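Local coordinates for protein alkaline serine protease (Pseudoalteromonas sp., PDB 1Y9Z) that probably cleaves peptide bonds as a cold-adapted alkaline serine endopeptidase of the subtilisin-like family, at residues 164-178 with 189-201. Residues are numbered along the deposited sequence; the frame is centred on the assembly and turned at random.
Sequences SYSYPASYDSVMSVA and FSQYTDQVEISGP. With NA (sodium ion), chain F; NA (sodium ion), chain E.
The phenol edge of Y165 meets D194: its OH donates to OD1 at 2.6 Å, on the syn side but tilted 32° out of the carboxylate plane. T193 CB approaches the same ring obliquely, 3.7 Å from Y165 CE1. S170 CB lies over one face of the Y167 ring, toward its rim, and Y167 CD1 over the centre of a Y171 face. T193 OG1, held between backbone N and carbonyl carbon (chi1 76°), accepts from the N atoms of Q195 and V196, an ST motif, and shares a water with S170 OG and S176 OG. With an alanine in place of T193, those two amides would probably lose their side-chain acceptor and the water one partner. The Q195 amide is fixed at both ends: NE2 donates a nearly straight hydrogen bond (2.9 Å) to D172 OD1, which lies in the amide plane but is reached from above the carboxylate plane, while OE1 joins the carbonyls of A169, Y171 and V174 on one sodium ion. Q195 O, V174 O and E197 OE1 bind the second; R395 salt-bridges E197 OE2. Beyond this paired-sodium site, A178 N to I198 O (2.9 Å) ties parallel end strands of the subtilisin-like alpha/beta fold.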
loop_
_atom_site.group_PDB
_atom_site.type_symbol
_atom_site.label_atom_id
_atom_site.label_comp_id
_atom_site.label_asym_id
_atom_site.label_seq_id
_atom_site.Cartn_x
_atom_site.Cartn_y
_atom_site.Cartn_z
ATOM N N SER A 164 11.318 -6.494 -15.917
ATOM C CA SER A 164 12.357 -7.240 -15.222
ATOM C C SER A 164 11.815 -8.145 -14.130
ATOM O O SER A 164 10.774 -7.874 -13.521
ATOM C CB SER A 164 13.406 -6.291 -14.635
ATOM O OG SER A 164 12.858 -5.467 -13.629
ATOM N N TYR A 165 12.524 -9.244 -13.903
ATOM C CA TYR A 165 12.156 -10.197 -12.867
ATOM C C TYR A 165 12.794 -9.790 -11.551
ATOM O O TYR A 165 14.002 -9.565 -11.482
ATOM C CB TYR A 165 12.663 -11.598 -13.202
ATOM C CG TYR A 165 11.979 -12.274 -14.360
ATOM C CD1 TYR A 165 10.634 -12.632 -14.290
ATOM C CD2 TYR A 165 12.686 -12.590 -15.518
ATOM C CE1 TYR A 165 10.015 -13.291 -15.347
ATOM C CE2 TYR A 165 12.075 -13.246 -16.577
ATOM C CZ TYR A 165 10.744 -13.593 -16.484
ATOM O OH TYR A 165 10.144 -14.254 -17.529
ATOM N N SER A 166 11.975 -9.683 -10.514
ATOM C CA SER A 166 12.469 -9.372 -9.180
ATOM C C SER A 166 12.394 -10.695 -8.422
ATOM O O SER A 166 11.443 -11.457 -8.587
ATOM C CB SER A 166 11.579 -8.333 -8.499
ATOM O OG SER A 166 12.041 -8.054 -7.190
ATOM N N TYR A 167 13.405 -10.976 -7.609
ATOM C CA TYR A 167 13.440 -12.210 -6.836
ATOM C C TYR A 167 13.403 -11.831 -5.359
ATOM O O TYR A 167 13.957 -10.807 -4.968
ATOM C CB TYR A 167 14.703 -12.995 -7.200
ATOM C CG TYR A 167 14.708 -13.421 -8.656
ATOM C CD1 TYR A 167 14.145 -14.637 -9.051
ATOM C CD2 TYR A 167 15.215 -12.578 -9.649
ATOM C CE1 TYR A 167 14.085 -15.001 -10.401
ATOM C CE2 TYR A 167 15.157 -12.935 -10.999
ATOM C CZ TYR A 167 14.590 -14.145 -11.364
ATOM O OH TYR A 167 14.511 -14.501 -12.695
ATOM N N PRO A 168 12.827 -12.693 -4.506
ATOM C CA PRO A 168 12.215 -14.002 -4.764
ATOM C C PRO A 168 10.885 -14.122 -5.507
ATOM O O PRO A 168 10.492 -15.235 -5.859
ATOM C CB PRO A 168 12.120 -14.598 -3.367
ATOM C CG PRO A 168 11.748 -13.400 -2.551
ATOM C CD PRO A 168 12.699 -12.337 -3.078
ATOM N N ALA A 169 10.188 -13.017 -5.747
ATOM C CA ALA A 169 8.896 -13.093 -6.427
ATOM C C ALA A 169 8.891 -13.918 -7.708
ATOM O O ALA A 169 7.943 -14.657 -7.970
ATOM C CB ALA A 169 8.386 -11.694 -6.730
ATOM N N SER A 170 9.954 -13.806 -8.497
ATOM C CA SER A 170 10.010 -14.501 -9.777
ATOM C C SER A 170 10.406 -15.977 -9.802
ATOM O O SER A 170 10.570 -16.552 -10.879
ATOM C CB SER A 170 10.871 -13.684 -10.738
ATOM O OG SER A 170 10.298 -12.391 -10.897
ATOM N N TYR A 171 10.560 -16.591 -8.632
ATOM C CA TYR A 171 10.856 -18.024 -8.555
ATOM C C TYR A 171 9.484 -18.702 -8.619
ATOM O O TYR A 171 8.489 -18.126 -8.178
ATOM C CB TYR A 171 11.525 -18.386 -7.224
ATOM C CG TYR A 171 12.967 -17.953 -7.094
ATOM C CD1 TYR A 171 13.390 -17.214 -5.993
ATOM C CD2 TYR A 171 13.918 -18.310 -8.052
ATOM C CE1 TYR A 171 14.718 -16.842 -5.841
ATOM C CE2 TYR A 171 15.254 -17.943 -7.910
ATOM C CZ TYR A 171 15.645 -17.209 -6.801
ATOM O OH TYR A 171 16.962 -16.846 -6.648
ATOM N N ASP A 172 9.421 -19.918 -9.147
ATOM C CA ASP A 172 8.142 -20.617 -9.254
ATOM C C ASP A 172 7.504 -20.991 -7.917
ATOM O O ASP A 172 6.300 -21.238 -7.847
ATOM C CB ASP A 172 8.299 -21.882 -10.103
ATOM C CG ASP A 172 8.535 -21.573 -11.566
ATOM O OD1 ASP A 172 7.762 -20.772 -12.132
ATOM O OD2 ASP A 172 9.484 -22.137 -12.150
ATOM N N SER A 173 8.306 -21.028 -6.859
ATOM C CA SER A 173 7.818 -21.393 -5.531
ATOM C C SER A 173 7.218 -20.219 -4.763
ATOM O O SER A 173 6.741 -20.388 -3.637
ATOM C CB SER A 173 8.969 -21.970 -4.709
ATOM O OG SER A 173 9.990 -20.998 -4.538
ATOM N N VAL A 174 7.235 -19.042 -5.377
ATOM C CA VAL A 174 6.743 -17.827 -4.734
ATOM C C VAL A 174 5.671 -17.118 -5.553
ATOM O O VAL A 174 5.759 -17.062 -6.781
ATOM C CB VAL A 174 7.918 -16.836 -4.517
ATOM C CG1 VAL A 174 7.449 -15.605 -3.760
ATOM C CG2 VAL A 174 9.057 -17.532 -3.785
ATOM N N MET A 175 4.658 -16.580 -4.874
ATOM C CA MET A 175 3.607 -15.839 -5.564
ATOM C C MET A 175 4.109 -14.422 -5.824
ATOM O O MET A 175 4.446 -13.698 -4.884
ATOM C CB MET A 175 2.332 -15.751 -4.718
ATOM C CG MET A 175 1.633 -17.066 -4.449
ATOM S SD MET A 175 0.035 -16.803 -3.638
ATOM C CE MET A 175 -1.012 -16.478 -5.055
ATOM N N SER A 176 4.174 -14.031 -7.094
ATOM C CA SER A 176 4.614 -12.687 -7.456
ATOM C C SER A 176 3.384 -11.785 -7.468
ATOM O O SER A 176 2.445 -12.012 -8.230
ATOM C CB SER A 176 5.271 -12.693 -8.835
ATOM O OG SER A 176 5.634 -11.380 -9.219
ATOM N N VAL A 177 3.403 -10.753 -6.630
ATOM C CA VAL A 177 2.274 -9.841 -6.492
ATOM C C VAL A 177 2.423 -8.489 -7.183
ATOM O O VAL A 177 3.420 -7.790 -6.993
ATOM C CB VAL A 177 1.985 -9.582 -4.997
ATOM C CG1 VAL A 177 0.788 -8.650 -4.844
ATOM C CG2 VAL A 177 1.732 -10.898 -4.285
ATOM N N ALA A 178 1.410 -8.129 -7.969
ATOM C CA ALA A 178 1.371 -6.858 -8.686
ATOM C C ALA A 178 0.483 -5.864 -7.938
ATOM O O ALA A 178 -0.321 -6.249 -7.082
ATOM C CB ALA A 178 0.834 -7.068 -10.095
ATOM N N PHE A 189 3.985 1.743 -12.131
ATOM C CA PHE A 189 5.291 1.294 -11.654
ATOM C C PHE A 189 5.415 -0.212 -11.446
ATOM O O PHE A 189 6.522 -0.732 -11.324
ATOM C CB PHE A 189 5.628 1.981 -10.326
ATOM C CG PHE A 189 4.641 1.685 -9.222
ATOM C CD1 PHE A 189 3.720 2.646 -8.820
ATOM C CD2 PHE A 189 4.606 0.433 -8.611
ATOM C CE1 PHE A 189 2.778 2.363 -7.830
ATOM C CE2 PHE A 189 3.671 0.140 -7.624
ATOM C CZ PHE A 189 2.755 1.107 -7.234
ATOM N N SER A 190 4.283 -0.906 -11.391
ATOM C CA SER A 190 4.281 -2.341 -11.131
ATOM C C SER A 190 4.905 -3.157 -12.256
ATOM O O SER A 190 4.401 -3.178 -13.376
ATOM C CB SER A 190 2.847 -2.806 -10.860
ATOM O OG SER A 190 2.815 -4.123 -10.347
ATOM N N GLN A 191 6.010 -3.832 -11.952
ATOM C CA GLN A 191 6.696 -4.641 -12.952
ATOM C C GLN A 191 5.777 -5.717 -13.514
ATOM O O GLN A 191 5.047 -6.382 -12.777
ATOM C CB GLN A 191 7.963 -5.256 -12.348
ATOM C CG GLN A 191 9.100 -4.245 -12.238
ATOM C CD GLN A 191 10.254 -4.719 -11.378
ATOM O OE1 GLN A 191 10.827 -5.789 -11.607
ATOM N NE2 GLN A 191 10.611 -3.917 -10.385
ATOM N N TYR A 192 5.809 -5.873 -14.834
ATOM C CA TYR A 192 4.972 -6.855 -15.509
ATOM C C TYR A 192 5.820 -8.001 -16.058
ATOM O O TYR A 192 6.735 -7.787 -16.856
ATOM C CB TYR A 192 4.172 -6.180 -16.635
ATOM C CG TYR A 192 5.014 -5.451 -17.662
ATOM C CD1 TYR A 192 5.551 -4.186 -17.398
ATOM C CD2 TYR A 192 5.288 -6.036 -18.897
ATOM C CE1 TYR A 192 6.341 -3.526 -18.346
ATOM C CE2 TYR A 192 6.073 -5.390 -19.842
ATOM C CZ TYR A 192 6.596 -4.139 -19.565
ATOM O OH TYR A 192 7.370 -3.516 -20.520
ATOM N N THR A 193 5.514 -9.219 -15.624
ATOM C CA THR A 193 6.266 -10.395 -16.054
ATOM C C THR A 193 5.339 -11.592 -16.182
ATOM O O THR A 193 4.180 -11.535 -15.763
ATOM C CB THR A 193 7.342 -10.787 -15.021
ATOM O OG1 THR A 193 6.704 -11.429 -13.908
ATOM C CG2 THR A 193 8.104 -9.560 -14.527
ATOM N N ASP A 194 5.850 -12.680 -16.749
ATOM C CA ASP A 194 5.036 -13.876 -16.879
ATOM C C ASP A 194 4.974 -14.638 -15.559
ATOM O O ASP A 194 4.374 -15.708 -15.479
ATOM C CB ASP A 194 5.531 -14.781 -18.024
ATOM C CG ASP A 194 6.998 -15.151 -17.914
ATOM O OD1 ASP A 194 7.651 -14.812 -16.909
ATOM O OD2 ASP A 194 7.501 -15.800 -18.859
ATOM N N GLN A 195 5.598 -14.075 -14.526
ATOM C CA GLN A 195 5.570 -14.663 -13.187
ATOM C C GLN A 195 4.478 -13.987 -12.355
ATOM O O GLN A 195 3.951 -14.598 -11.429
ATOM C CB GLN A 195 6.916 -14.492 -12.476
ATOM C CG GLN A 195 7.974 -15.534 -12.818
ATOM C CD GLN A 195 7.712 -16.889 -12.174
ATOM O OE1 GLN A 195 7.285 -16.974 -11.019
ATOM N NE2 GLN A 195 7.990 -17.957 -12.914
ATOM N N VAL A 196 4.147 -12.733 -12.675
ATOM C CA VAL A 196 3.103 -12.017 -11.936
ATOM C C VAL A 196 1.904 -12.949 -11.872
ATOM O O VAL A 196 1.381 -13.396 -12.896
ATOM C CB VAL A 196 2.731 -10.685 -12.617
ATOM C CG1 VAL A 196 1.480 -10.086 -11.963
ATOM C CG2 VAL A 196 3.890 -9.706 -12.474
ATOM N N GLU A 197 1.469 -13.225 -10.649
ATOM C CA GLU A 197 0.408 -14.189 -10.397
ATOM C C GLU A 197 -0.924 -13.644 -9.896
ATOM O O GLU A 197 -1.986 -14.163 -10.243
ATOM C CB GLU A 197 0.960 -15.199 -9.392
ATOM C CG GLU A 197 0.298 -16.551 -9.350
ATOM C CD GLU A 197 1.115 -17.527 -8.527
ATOM O OE1 GLU A 197 2.355 -17.539 -8.691
ATOM O OE2 GLU A 197 0.532 -18.280 -7.726
ATOM N N ILE A 198 -0.871 -12.606 -9.076
ATOM C CA ILE A 198 -2.091 -12.054 -8.512
ATOM C C ILE A 198 -1.857 -10.590 -8.163
ATOM O O ILE A 198 -0.710 -10.161 -8.019
ATOM C CB ILE A 198 -2.488 -12.881 -7.261
ATOM C CG1 ILE A 198 -3.949 -12.638 -6.899
ATOM C CG2 ILE A 198 -1.572 -12.541 -6.092
ATOM C CD1 ILE A 198 -4.499 -13.667 -5.923
ATOM N N SER A 199 -2.937 -9.827 -8.036
ATOM C CA SER A 199 -2.844 -8.407 -7.727
ATOM C C SER A 199 -3.440 -8.034 -6.382
ATOM O O SER A 199 -4.299 -8.736 -5.840
ATOM C CB SER A 199 -3.548 -7.581 -8.804
ATOM O OG SER A 199 -2.959 -7.776 -10.077
ATOM N N GLY A 200 -2.969 -6.909 -5.857
ATOM C CA GLY A 200 -3.467 -6.409 -4.592
ATOM C C GLY A 200 -3.404 -4.895 -4.589
ATOM O O GLY A 200 -2.754 -4.298 -5.450
ATOM N N PRO A 201 -4.093 -4.237 -3.646
ATOM C CA PRO A 201 -4.095 -2.774 -3.550
ATOM C C PRO A 201 -2.661 -2.270 -3.363
ATOM O O PRO A 201 -1.980 -2.683 -2.420
ATOM C CB PRO A 201 -4.965 -2.519 -2.321
ATOM C CG PRO A 201 -5.935 -3.678 -2.353
ATOM C CD PRO A 201 -5.034 -4.839 -2.685
HETATM NA NA NA F . 4.592 -16.048 -9.314
HETATM NA NA NA E . 6.818 -16.604 -8.709
HETATM O O HOH W 1 7.694 -11.172 -11.292
HETATM O O HOH W 2 5.352 -19.125 -10.794
#